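Local atomic coordinates of NADH dehydrogenase, putative (Plasmodium falciparum, PDB entry 5JWC), a protein that probably passes electrons from NADH through a bound FAD to ubiquinone, as a type II NADH dehydrogenase of the malaria parasite. Residues F63-L68 with Y492-L497; P70-T76 with E202-F207; W38-F43 with A427-Y432. One frame throughout, in Å; residues are numbered along the deposited sequence.

Contact 1: F63-L68 with Y492-L497; sequences FTFTPL and YIQLLL. With FAD (flavin-adenine dinucleotide), chain C.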
# COMPACT_ATOMS: atom_id res chain seq x y z
N PHE A 63 -13.71 7.18 -1.29
CA PHE A 63 -14.29 7.09 -2.63
C PHE A 63 -13.25 6.47 -3.55
O PHE A 63 -12.06 6.78 -3.43
CB PHE A 63 -14.69 8.49 -3.13
CG PHE A 63 -14.76 8.63 -4.64
CD1 PHE A 63 -15.88 8.20 -5.36
CD2 PHE A 63 -13.71 9.23 -5.35
CE1 PHE A 63 -15.95 8.36 -6.75
CE2 PHE A 63 -13.77 9.37 -6.73
CZ PHE A 63 -14.89 8.94 -7.43
N THR A 64 -13.68 5.59 -4.46
CA THR A 64 -12.76 4.97 -5.42
C THR A 64 -12.98 5.51 -6.82
O THR A 64 -14.08 5.39 -7.38
CB THR A 64 -12.95 3.45 -5.46
OG1 THR A 64 -12.68 2.92 -4.15
CG2 THR A 64 -12.01 2.79 -6.52
N PHE A 65 -11.93 6.11 -7.38
CA PHE A 65 -11.98 6.59 -8.76
C PHE A 65 -11.82 5.39 -9.71
O PHE A 65 -10.74 5.14 -10.26
CB PHE A 65 -10.88 7.65 -8.99
CG PHE A 65 -11.12 8.52 -10.22
CD1 PHE A 65 -11.86 9.69 -10.13
CD2 PHE A 65 -10.59 8.15 -11.45
CE1 PHE A 65 -12.08 10.47 -11.27
CE2 PHE A 65 -10.80 8.94 -12.59
CZ PHE A 65 -11.56 10.10 -12.49
N THR A 66 -12.92 4.65 -9.91
CA THR A 66 -12.89 3.36 -10.62
C THR A 66 -12.26 3.34 -12.03
O THR A 66 -11.63 2.35 -12.39
CB THR A 66 -14.31 2.77 -10.73
OG1 THR A 66 -15.20 3.75 -11.25
CG2 THR A 66 -14.82 2.36 -9.34
N PRO A 67 -12.44 4.41 -12.84
CA PRO A 67 -11.85 4.27 -14.18
C PRO A 67 -10.33 4.04 -14.22
O PRO A 67 -9.83 3.58 -15.25
CB PRO A 67 -12.17 5.62 -14.84
CG PRO A 67 -13.39 6.10 -14.15
CD PRO A 67 -13.22 5.66 -12.71
N LEU A 68 -9.62 4.35 -13.14
CA LEU A 68 -8.16 4.24 -13.13
C LEU A 68 -7.66 2.96 -12.48
O LEU A 68 -6.44 2.73 -12.38
CB LEU A 68 -7.55 5.46 -12.45
CG LEU A 68 -7.81 6.74 -13.25
CD1 LEU A 68 -7.25 7.95 -12.55
CD2 LEU A 68 -7.16 6.61 -14.68
N TYR A 492 -8.39 12.96 -18.17
CA TYR A 492 -8.48 12.45 -16.81
C TYR A 492 -8.05 13.43 -15.73
O TYR A 492 -8.64 13.42 -14.64
CB TYR A 492 -7.71 11.14 -16.67
CG TYR A 492 -8.64 10.01 -16.99
CD1 TYR A 492 -9.74 9.77 -16.18
CD2 TYR A 492 -8.48 9.23 -18.12
CE1 TYR A 492 -10.64 8.76 -16.46
CE2 TYR A 492 -9.38 8.21 -18.42
CZ TYR A 492 -10.46 7.98 -17.59
OH TYR A 492 -11.36 6.98 -17.87
N ILE A 493 -7.07 14.30 -15.98
CA ILE A 493 -6.68 15.20 -14.88
C ILE A 493 -7.83 16.17 -14.53
O ILE A 493 -7.97 16.59 -13.37
CB ILE A 493 -5.35 15.97 -15.18
CG1 ILE A 493 -4.81 16.54 -13.86
CG2 ILE A 493 -5.53 17.05 -16.23
CD1 ILE A 493 -3.37 16.97 -13.91
N GLN A 494 -8.71 16.44 -15.50
CA GLN A 494 -9.87 17.30 -15.22
C GLN A 494 -11.02 16.53 -14.57
O GLN A 494 -11.89 17.14 -13.95
CB GLN A 494 -10.36 17.97 -16.50
CG GLN A 494 -9.33 18.87 -17.14
CD GLN A 494 -9.81 19.35 -18.50
OE1 GLN A 494 -9.38 18.85 -19.53
NE2 GLN A 494 -10.70 20.33 -18.49
N LEU A 495 -11.05 15.21 -14.73
CA LEU A 495 -12.11 14.42 -14.10
C LEU A 495 -11.81 14.09 -12.62
O LEU A 495 -12.73 13.85 -11.83
CB LEU A 495 -12.37 13.13 -14.89
CG LEU A 495 -12.83 13.40 -16.34
CD1 LEU A 495 -13.06 12.09 -17.09
CD2 LEU A 495 -14.09 14.28 -16.37
N LEU A 496 -10.53 14.10 -12.24
CA LEU A 496 -10.17 13.85 -10.85
C LEU A 496 -10.85 14.89 -9.92
O LEU A 496 -11.05 16.02 -10.31
CB LEU A 496 -8.65 13.85 -10.69
CG LEU A 496 -7.95 12.64 -11.31
CD1 LEU A 496 -6.43 12.84 -11.30
CD2 LEU A 496 -8.35 11.32 -10.59
N LEU A 497 -11.21 14.49 -8.70
CA LEU A 497 -12.10 15.31 -7.86
C LEU A 497 -11.39 16.17 -6.81
O LEU A 497 -12.06 16.79 -5.97
CB LEU A 497 -13.13 14.42 -7.19
CG LEU A 497 -14.00 13.71 -8.24
CD1 LEU A 497 -14.91 12.72 -7.57
CD2 LEU A 497 -14.83 14.75 -9.01
PA FAD C . -20.12 2.59 -6.58
O1A FAD C . -19.56 1.21 -6.76
O2A FAD C . -19.28 3.67 -7.16
O5B FAD C . -20.40 2.88 -5.02
C5B FAD C . -21.21 2.03 -4.24
C4B FAD C . -20.90 2.38 -2.79
O4B FAD C . -21.86 1.76 -1.95
C3B FAD C . -19.52 1.87 -2.37
O3B FAD C . -18.91 2.84 -1.55
C2B FAD C . -19.85 0.67 -1.50
O2B FAD C . -18.86 0.48 -0.51
C1B FAD C . -21.16 1.14 -0.89
N9A FAD C . -22.03 0.08 -0.37
C8A FAD C . -22.20 -1.20 -0.86
N7A FAD C . -23.11 -1.82 -0.07
C5A FAD C . -23.51 -0.97 0.91
C6A FAD C . -24.40 -1.12 1.96
N6A FAD C . -25.11 -2.24 2.09
N1A FAD C . -24.61 -0.05 2.80
C2A FAD C . -23.94 1.14 2.60
N3A FAD C . -23.04 1.27 1.56
C4A FAD C . -22.83 0.23 0.73
N1 FAD C . -17.77 4.21 -15.62
C2 FAD C . -17.57 5.20 -16.54
O2 FAD C . -18.47 6.00 -16.77
N3 FAD C . -16.36 5.33 -17.20
C4 FAD C . -15.32 4.47 -16.95
O4 FAD C . -14.25 4.61 -17.55
C4X FAD C . -15.51 3.46 -16.01
N5 FAD C . -14.50 2.57 -15.72
C5X FAD C . -14.71 1.58 -14.78
C6 FAD C . -13.69 0.69 -14.47
C7 FAD C . -13.87 -0.31 -13.53
C7M FAD C . -12.73 -1.26 -13.24
C8 FAD C . -15.09 -0.43 -12.87
C8M FAD C . -15.31 -1.51 -11.85
C9 FAD C . -16.12 0.46 -13.17
C9A FAD C . -15.93 1.47 -14.12
N10 FAD C . -16.94 2.36 -14.42
C10 FAD C . -16.73 3.35 -15.35
C1' FAD C . -18.30 2.25 -13.78
C2' FAD C . -18.47 3.00 -12.49
O2' FAD C . -17.49 2.58 -11.58
C3' FAD C . -19.83 2.60 -11.92
O3' FAD C . -20.85 2.81 -12.86
C4' FAD C . -20.04 3.46 -10.68
O4' FAD C . -19.19 2.95 -9.70
C5' FAD C . -21.48 3.45 -10.19
O5' FAD C . -21.56 4.34 -9.10
P FAD C . -22.39 3.91 -7.79
O1P FAD C . -22.40 5.07 -6.82
O2P FAD C . -23.74 3.46 -8.26
O3P FAD C . -21.61 2.61 -7.21

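Contact 2: P70-T76 with E202-F207; sequences PCLCSGT and EVTAEF. With 4W0 (5-fluoro-3-methyl-2-{4-[4-(trifluoromethoxy)benzyl]phenyl}quinolin-4(1H)-one), chain L.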
# COMPACT_ATOMS: atom_id res chain seq x y z
N PRO A 70 -7.52 -0.15 -13.60
CA PRO A 70 -6.57 -0.96 -14.39
C PRO A 70 -5.14 -0.47 -14.27
O PRO A 70 -4.22 -1.30 -14.27
CB PRO A 70 -7.08 -0.79 -15.83
CG PRO A 70 -8.58 -0.60 -15.65
CD PRO A 70 -8.67 0.29 -14.42
N CYS A 71 -4.95 0.84 -14.14
CA CYS A 71 -3.60 1.41 -13.97
C CYS A 71 -2.93 0.96 -12.68
O CYS A 71 -1.72 0.89 -12.58
CB CYS A 71 -3.66 2.93 -13.98
SG CYS A 71 -4.08 3.60 -15.59
N LEU A 72 -3.76 0.65 -11.69
CA LEU A 72 -3.29 0.18 -10.40
C LEU A 72 -2.78 -1.26 -10.48
O LEU A 72 -1.81 -1.61 -9.80
CB LEU A 72 -4.42 0.31 -9.38
CG LEU A 72 -4.18 0.67 -7.93
CD1 LEU A 72 -3.22 1.85 -7.76
CD2 LEU A 72 -5.55 0.95 -7.29
N CYS A 73 -3.44 -2.09 -11.30
CA CYS A 73 -3.02 -3.48 -11.50
C CYS A 73 -1.57 -3.61 -11.97
O CYS A 73 -0.88 -4.56 -11.61
CB CYS A 73 -3.93 -4.21 -12.51
SG CYS A 73 -5.64 -4.38 -12.00
N SER A 74 -1.10 -2.66 -12.77
CA SER A 74 0.24 -2.78 -13.34
C SER A 74 1.22 -1.90 -12.59
O SER A 74 2.43 -2.01 -12.78
CB SER A 74 0.24 -2.35 -14.81
OG SER A 74 -0.24 -1.01 -14.88
N GLY A 75 0.67 -1.00 -11.79
CA GLY A 75 1.46 -0.02 -11.06
C GLY A 75 1.73 1.26 -11.83
O GLY A 75 2.58 2.05 -11.45
N THR A 76 1.01 1.49 -12.93
CA THR A 76 1.16 2.73 -13.68
C THR A 76 0.77 3.97 -12.85
O THR A 76 1.38 5.03 -12.97
CB THR A 76 0.33 2.70 -15.00
OG1 THR A 76 0.90 1.76 -15.91
CG2 THR A 76 0.30 4.07 -15.66
N GLU A 202 -8.43 -2.85 -20.79
CA GLU A 202 -7.42 -2.00 -20.16
C GLU A 202 -6.48 -2.77 -19.22
O GLU A 202 -5.29 -2.49 -19.16
CB GLU A 202 -8.09 -0.84 -19.44
CG GLU A 202 -8.71 0.15 -20.46
CD GLU A 202 -9.24 1.43 -19.84
OE1 GLU A 202 -10.14 1.33 -18.97
OE2 GLU A 202 -8.75 2.53 -20.22
N VAL A 203 -7.02 -3.73 -18.48
CA VAL A 203 -6.19 -4.58 -17.63
C VAL A 203 -5.18 -5.36 -18.47
O VAL A 203 -4.01 -5.44 -18.12
CB VAL A 203 -7.04 -5.56 -16.79
CG1 VAL A 203 -6.14 -6.62 -16.10
CG2 VAL A 203 -7.88 -4.78 -15.78
N THR A 204 -5.65 -5.91 -19.58
CA THR A 204 -4.78 -6.66 -20.48
C THR A 204 -3.66 -5.76 -21.04
O THR A 204 -2.49 -6.14 -21.05
CB THR A 204 -5.60 -7.30 -21.65
OG1 THR A 204 -6.61 -8.17 -21.11
CG2 THR A 204 -4.71 -8.11 -22.59
N ALA A 205 -4.03 -4.56 -21.49
CA ALA A 205 -3.07 -3.62 -22.07
C ALA A 205 -1.99 -3.21 -21.06
O ALA A 205 -0.82 -3.10 -21.38
CB ALA A 205 -3.81 -2.37 -22.61
N GLU A 206 -2.43 -2.96 -19.82
CA GLU A 206 -1.52 -2.52 -18.76
C GLU A 206 -0.51 -3.59 -18.40
O GLU A 206 0.68 -3.30 -18.24
CB GLU A 206 -2.32 -2.11 -17.53
CG GLU A 206 -2.96 -0.73 -17.66
CD GLU A 206 -1.92 0.38 -17.66
OE1 GLU A 206 -2.22 1.49 -18.15
OE2 GLU A 206 -0.80 0.14 -17.15
N PHE A 207 -0.98 -4.83 -18.26
CA PHE A 207 -0.08 -5.95 -18.07
C PHE A 207 0.86 -6.16 -19.26
O PHE A 207 2.03 -6.47 -19.05
CB PHE A 207 -0.85 -7.23 -17.78
CG PHE A 207 -1.13 -7.41 -16.32
CD1 PHE A 207 -0.07 -7.51 -15.43
CD2 PHE A 207 -2.43 -7.40 -15.83
CE1 PHE A 207 -0.31 -7.66 -14.05
CE2 PHE A 207 -2.67 -7.55 -14.48
CZ PHE A 207 -1.61 -7.68 -13.58
C1 4W0 L . 0.13 0.08 -7.49
C2 4W0 L . 0.43 -0.56 -6.28
C3 4W0 L . 1.51 -0.07 -5.52
C4 4W0 L . 2.28 1.04 -5.91
C5 4W0 L . 1.96 1.67 -7.12
C6 4W0 L . 0.89 1.21 -7.90
O1 4W0 L . 4.88 -7.78 3.32
C7 4W0 L . 3.42 1.54 -5.07
C8 4W0 L . 3.72 0.87 -3.82
C9 4W0 L . 2.89 -0.30 -3.44
C10 4W0 L . 3.03 -1.04 -2.16
C11 4W0 L . 2.81 -0.25 -1.04
C12 4W0 L . 2.88 -0.79 0.22
C13 4W0 L . 3.12 -2.14 0.33
C14 4W0 L . 3.30 -2.96 -0.78
C15 4W0 L . 3.24 -2.40 -2.05
O2 4W0 L . 4.10 2.49 -5.41
N 4W0 L . 1.81 -0.75 -4.25
C16 4W0 L . 3.14 -2.62 1.75
C17 4W0 L . 3.63 -3.98 2.11
C18 4W0 L . 4.94 -4.36 1.87
C19 4W0 L . 5.36 -5.62 2.27
C20 4W0 L . 4.47 -6.49 2.91
C21 4W0 L . 3.17 -6.08 3.15
C22 4W0 L . 2.74 -4.82 2.76
C23 4W0 L . 4.86 1.40 -2.97
F1 4W0 L . 2.67 2.71 -7.52
C24 4W0 L . 5.21 -8.76 2.34
F2 4W0 L . 4.40 -8.60 1.28
F3 4W0 L . 5.10 -10.02 2.83
F4 4W0 L . 6.49 -8.61 1.97

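Contact 3: W38-F43 with A427-Y432; sequences WGGFNF and AKQEAY. With FAD (flavin-adenine dinucleotide), chain C.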
# COMPACT_ATOMS: atom_id res chain seq x y z
N TRP A 38 -19.49 6.68 -6.74
CA TRP A 38 -19.70 7.78 -7.69
C TRP A 38 -20.99 8.54 -7.39
O TRP A 38 -21.01 9.77 -7.43
CB TRP A 38 -19.69 7.26 -9.13
CG TRP A 38 -18.27 7.11 -9.66
CD1 TRP A 38 -17.53 5.97 -9.69
CD2 TRP A 38 -17.43 8.15 -10.17
NE1 TRP A 38 -16.28 6.23 -10.21
CE2 TRP A 38 -16.19 7.56 -10.52
CE3 TRP A 38 -17.60 9.53 -10.39
CZ2 TRP A 38 -15.14 8.28 -11.08
CZ3 TRP A 38 -16.55 10.25 -10.94
CH2 TRP A 38 -15.34 9.63 -11.27
N GLY A 39 -22.06 7.83 -7.07
CA GLY A 39 -23.29 8.51 -6.71
C GLY A 39 -23.22 9.18 -5.35
O GLY A 39 -23.43 10.39 -5.22
N GLY A 40 -22.94 8.37 -4.33
CA GLY A 40 -22.97 8.85 -2.95
C GLY A 40 -22.02 9.99 -2.70
O GLY A 40 -22.41 11.01 -2.14
N PHE A 41 -20.76 9.82 -3.11
CA PHE A 41 -19.73 10.84 -2.90
C PHE A 41 -20.03 12.12 -3.67
O PHE A 41 -19.88 13.23 -3.13
CB PHE A 41 -18.34 10.28 -3.28
CG PHE A 41 -17.18 11.21 -2.97
CD1 PHE A 41 -16.99 11.72 -1.70
CD2 PHE A 41 -16.29 11.58 -3.96
CE1 PHE A 41 -15.91 12.58 -1.42
CE2 PHE A 41 -15.20 12.44 -3.69
CZ PHE A 41 -15.02 12.93 -2.41
N ASN A 42 -20.43 12.02 -4.93
CA ASN A 42 -20.70 13.27 -5.63
C ASN A 42 -21.96 13.97 -5.09
O ASN A 42 -22.06 15.18 -5.14
CB ASN A 42 -20.80 13.06 -7.14
CG ASN A 42 -19.44 12.87 -7.77
OD1 ASN A 42 -18.71 13.82 -7.97
ND2 ASN A 42 -19.08 11.63 -8.02
N PHE A 43 -22.89 13.21 -4.54
CA PHE A 43 -24.03 13.85 -3.89
C PHE A 43 -23.52 14.67 -2.68
O PHE A 43 -23.91 15.83 -2.48
CB PHE A 43 -25.04 12.80 -3.44
CG PHE A 43 -26.34 13.38 -2.90
CD1 PHE A 43 -27.46 13.47 -3.72
CD2 PHE A 43 -26.43 13.81 -1.58
CE1 PHE A 43 -28.68 13.99 -3.22
CE2 PHE A 43 -27.63 14.34 -1.08
CZ PHE A 43 -28.76 14.43 -1.90
N ALA A 427 -23.82 8.12 -12.85
CA ALA A 427 -23.95 8.26 -11.39
C ALA A 427 -23.59 9.68 -10.95
O ALA A 427 -24.26 10.26 -10.09
CB ALA A 427 -23.08 7.21 -10.66
N LYS A 428 -22.55 10.24 -11.54
CA LYS A 428 -22.15 11.60 -11.19
C LYS A 428 -23.19 12.63 -11.62
O LYS A 428 -23.53 13.54 -10.85
CB LYS A 428 -20.80 11.93 -11.82
CG LYS A 428 -20.30 13.30 -11.39
CD LYS A 428 -18.97 13.64 -12.04
CE LYS A 428 -18.37 14.92 -11.45
NZ LYS A 428 -17.09 15.28 -12.16
N GLN A 429 -23.71 12.49 -12.83
CA GLN A 429 -24.73 13.45 -13.28
C GLN A 429 -26.02 13.34 -12.45
O GLN A 429 -26.67 14.36 -12.19
CB GLN A 429 -25.04 13.26 -14.77
CG GLN A 429 -23.89 13.59 -15.70
CD GLN A 429 -24.21 13.34 -17.16
OE1 GLN A 429 -25.35 13.51 -17.60
NE2 GLN A 429 -23.21 12.93 -17.93
N GLU A 430 -26.40 12.13 -12.07
CA GLU A 430 -27.60 11.92 -11.24
C GLU A 430 -27.41 12.54 -9.87
O GLU A 430 -28.36 13.11 -9.27
CB GLU A 430 -27.92 10.43 -11.08
CG GLU A 430 -28.48 9.75 -12.33
CD GLU A 430 -28.35 8.22 -12.28
OE1 GLU A 430 -28.21 7.67 -11.16
OE2 GLU A 430 -28.38 7.57 -13.35
N ALA A 431 -26.20 12.40 -9.34
CA ALA A 431 -25.86 12.96 -8.04
C ALA A 431 -25.95 14.48 -8.07
O ALA A 431 -26.42 15.09 -7.12
CB ALA A 431 -24.45 12.51 -7.58
N TYR A 432 -25.44 15.10 -9.14
CA TYR A 432 -25.47 16.55 -9.22
C TYR A 432 -26.91 17.04 -9.44
O TYR A 432 -27.32 18.05 -8.85
CB TYR A 432 -24.53 17.07 -10.31
CG TYR A 432 -23.07 17.02 -9.85
CD1 TYR A 432 -22.77 16.86 -8.50
CD2 TYR A 432 -22.01 17.16 -10.75
CE1 TYR A 432 -21.46 16.82 -8.05
CE2 TYR A 432 -20.69 17.13 -10.31
CZ TYR A 432 -20.42 16.95 -8.95
OH TYR A 432 -19.12 16.91 -8.47
PA FAD C . -20.12 2.59 -6.58
O1A FAD C . -19.56 1.21 -6.76
O2A FAD C . -19.28 3.67 -7.16
O5B FAD C . -20.40 2.88 -5.02
C5B FAD C . -21.21 2.03 -4.24
C4B FAD C . -20.90 2.38 -2.79
O4B FAD C . -21.86 1.76 -1.95
C3B FAD C . -19.52 1.87 -2.37
O3B FAD C . -18.91 2.84 -1.55
C2B FAD C . -19.85 0.67 -1.50
O2B FAD C . -18.86 0.48 -0.51
C1B FAD C . -21.16 1.14 -0.89
N9A FAD C . -22.03 0.08 -0.37
C8A FAD C . -22.20 -1.20 -0.86
N7A FAD C . -23.11 -1.82 -0.07
C5A FAD C . -23.51 -0.97 0.91
C6A FAD C . -24.40 -1.12 1.96
N6A FAD C . -25.11 -2.24 2.09
N1A FAD C . -24.61 -0.05 2.80
C2A FAD C . -23.94 1.14 2.60
N3A FAD C . -23.04 1.27 1.56
C4A FAD C . -22.83 0.23 0.73
N1 FAD C . -17.77 4.21 -15.62
C2 FAD C . -17.57 5.20 -16.54
O2 FAD C . -18.47 6.00 -16.77
N3 FAD C . -16.36 5.33 -17.20
C4 FAD C . -15.32 4.47 -16.95
O4 FAD C . -14.25 4.61 -17.55
C4X FAD C . -15.51 3.46 -16.01
N5 FAD C . -14.50 2.57 -15.72
C5X FAD C . -14.71 1.58 -14.78
C6 FAD C . -13.69 0.69 -14.47
C7 FAD C . -13.87 -0.31 -13.53
C7M FAD C . -12.73 -1.26 -13.24
C8 FAD C . -15.09 -0.43 -12.87
C8M FAD C . -15.31 -1.51 -11.85
C9 FAD C . -16.12 0.46 -13.17
C9A FAD C . -15.93 1.47 -14.12
N10 FAD C . -16.94 2.36 -14.42
C10 FAD C . -16.73 3.35 -15.35
C1' FAD C . -18.30 2.25 -13.78
C2' FAD C . -18.47 3.00 -12.49
O2' FAD C . -17.49 2.58 -11.58
C3' FAD C . -19.83 2.60 -11.92
O3' FAD C . -20.85 2.81 -12.86
C4' FAD C . -20.04 3.46 -10.68
O4' FAD C . -19.19 2.95 -9.70
C5' FAD C . -21.48 3.45 -10.19
O5' FAD C . -21.56 4.34 -9.10
P FAD C . -22.39 3.91 -7.79
O1P FAD C . -22.40 5.07 -6.82
O2P FAD C . -23.74 3.46 -8.26
O3P FAD C . -21.61 2.61 -7.21

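Contact 1: F63-L68 with Y492-L497
T66 OG1, bonded both to FAD O2' (2.6 Å) and to the indole NE1 of W38, ties to the cofactor the same turn whose neighbours F65 and P67 pack against Y492. That turn is an inverse gamma turn centred on F65: it ends strand 62-64 and runs into the 3-10 segment 66-68. Here the FAD-binding part of the flavoprotein fold meets the end of helix 484-495 from the C-terminal domain. No hydrogen bond joins the two segments; the grip between them is apolar and fully buried. F65 has the largest share of it, with Y492 close behind. Its CG stands opposite the backbone N (chi1 -161°), which sends the F65 ring across to the helix end. There L496 CD2 sits almost exactly over the middle of one face, 3.7 Å from the F65 ring centroid and only 2° off the normal, a CH-pi contact. The ring's rim is met too: the carbonyl oxygen L495 O lies near its plane, 3.5 Å from F65 CE1, and Y492 CD1 borders F65 CE2 at 3.8 Å. With one face covered and its rim met by Y492 and L495, the ring probably has little freedom to tilt. L68 repeats the theme in reverse, for its CD2 lies above the centre of the Y492 ring, 4.3 Å from the centroid. F63 is met by L497 CD1 at CE2, the two side chains crossing at about a right angle. F63 itself also packs against F41 and W38 of helix 38-46, so the aromatic layer continues into the FAD-binding helix. At the cofactor end, P67 lies between Y492 and the isoalloxazine: P67 CA is 3.5 Å from the flavin N5, while P67 CB approaches Y492 OH at 3.4 Å.

Contact 2: P70-T76 with E202-F207
E206 reaches across to S74 and T76 with a side chain bent at its second torsion, which folds the carboxylate over the end of the weakly bonded helix at about 70-74. Two hydroxyls then converge on one oxygen. S74 OG donates to E206 OE2 over 2.6 Å from the anti side, 35° out of the carboxylate plane; T76 OG1 donates to the same E206 OE2 over 2.7 Å from the syn side, 22° out of plane. Both come from the same face, and the pair should fix the rotation of the buried group. R517 NH2 also bonds T76 OG1, and its side chain packs on E206, so it helps to position the hydroxyl. One turn earlier, the P70 ring rests against the base of E202, CB to CB 3.7 Å, and its CB also faces V203; the E202 carboxylate leads elsewhere, to the backbone N of Y463. F207 meets C73 at the far end, its CZ 3.8 Å from C73 O. The two helix segments run nearly side by side, 29° apart with axes 8.4 Å from each other. Beyond them, G75 CA lies 3.4 Å from C6 of an inhibitor quinolone, and another inhibitor molecule touches E206. Helix 198-218 follows a second GxGxxG-like turn, consistent with the Rossmann-type NADH-binding domain of two-dinucleotide flavoproteins.

Contact 3: W38-F43 with A427-Y432
CG of N42 turned beside its own backbone N (chi1 -76°) and K428 stretched out fully from a first torsion of -175° bring the amide and the lysine chain obliquely across each other, with K428 CG 3.7 Å from N42 CG. N42 belongs to the helix of the Rossmann-type GxGxxG motif, which here packs on helix 424-440 at an axis distance of 7.8 Å. So close an approach rests on small residues: the methyl A431 CB presses on the backbone of the motif helix, 3.3 Å from G39 O, and A427 CB touches W38 CB at 3.7 Å. The N-terminal end of the motif helix meets the FAD pyrophosphate through main-chain amides, W38 N donating to O2A and G39 N to O1P (2.8 Å); its dipole probably helps to hold the negative charge. A427 CB reaches the neighbouring O5' of FAD, so both helices line the cofactor. The amide of N42 is held by a nearly straight in-plane bond from ND2 to W38 O (2.7 Å), on a carbonyl lone pair. The amide plane stands almost perpendicular to the Y432 ring, whose edge atom CE1 lies 3.4 Å from the backbone oxygen N42 O.

Contacts 1 and 3 are neighbours, their centres 13 Å apart, and touch through W38 and F41 against F63, F65 and T66; both reach FAD. Contact 2 lies 15 Å from contact 1 and 26 Å from contact 3, toward the inhibitor-binding side. Along the chain, 38-43, 63-68 and 70-76 come first, followed by 202-207, then 427-432 and 492-497. Contacts 1 and 3 therefore interlace, while contact 2 is nested within both loops. Strand 62-64 leads almost directly into helix 69-74, linking contact 1 to contact 2. Together they join late helices 424-440 and 484-495, and the probable NADH-binding helix 198-218, to the FAD-binding region near the N terminus.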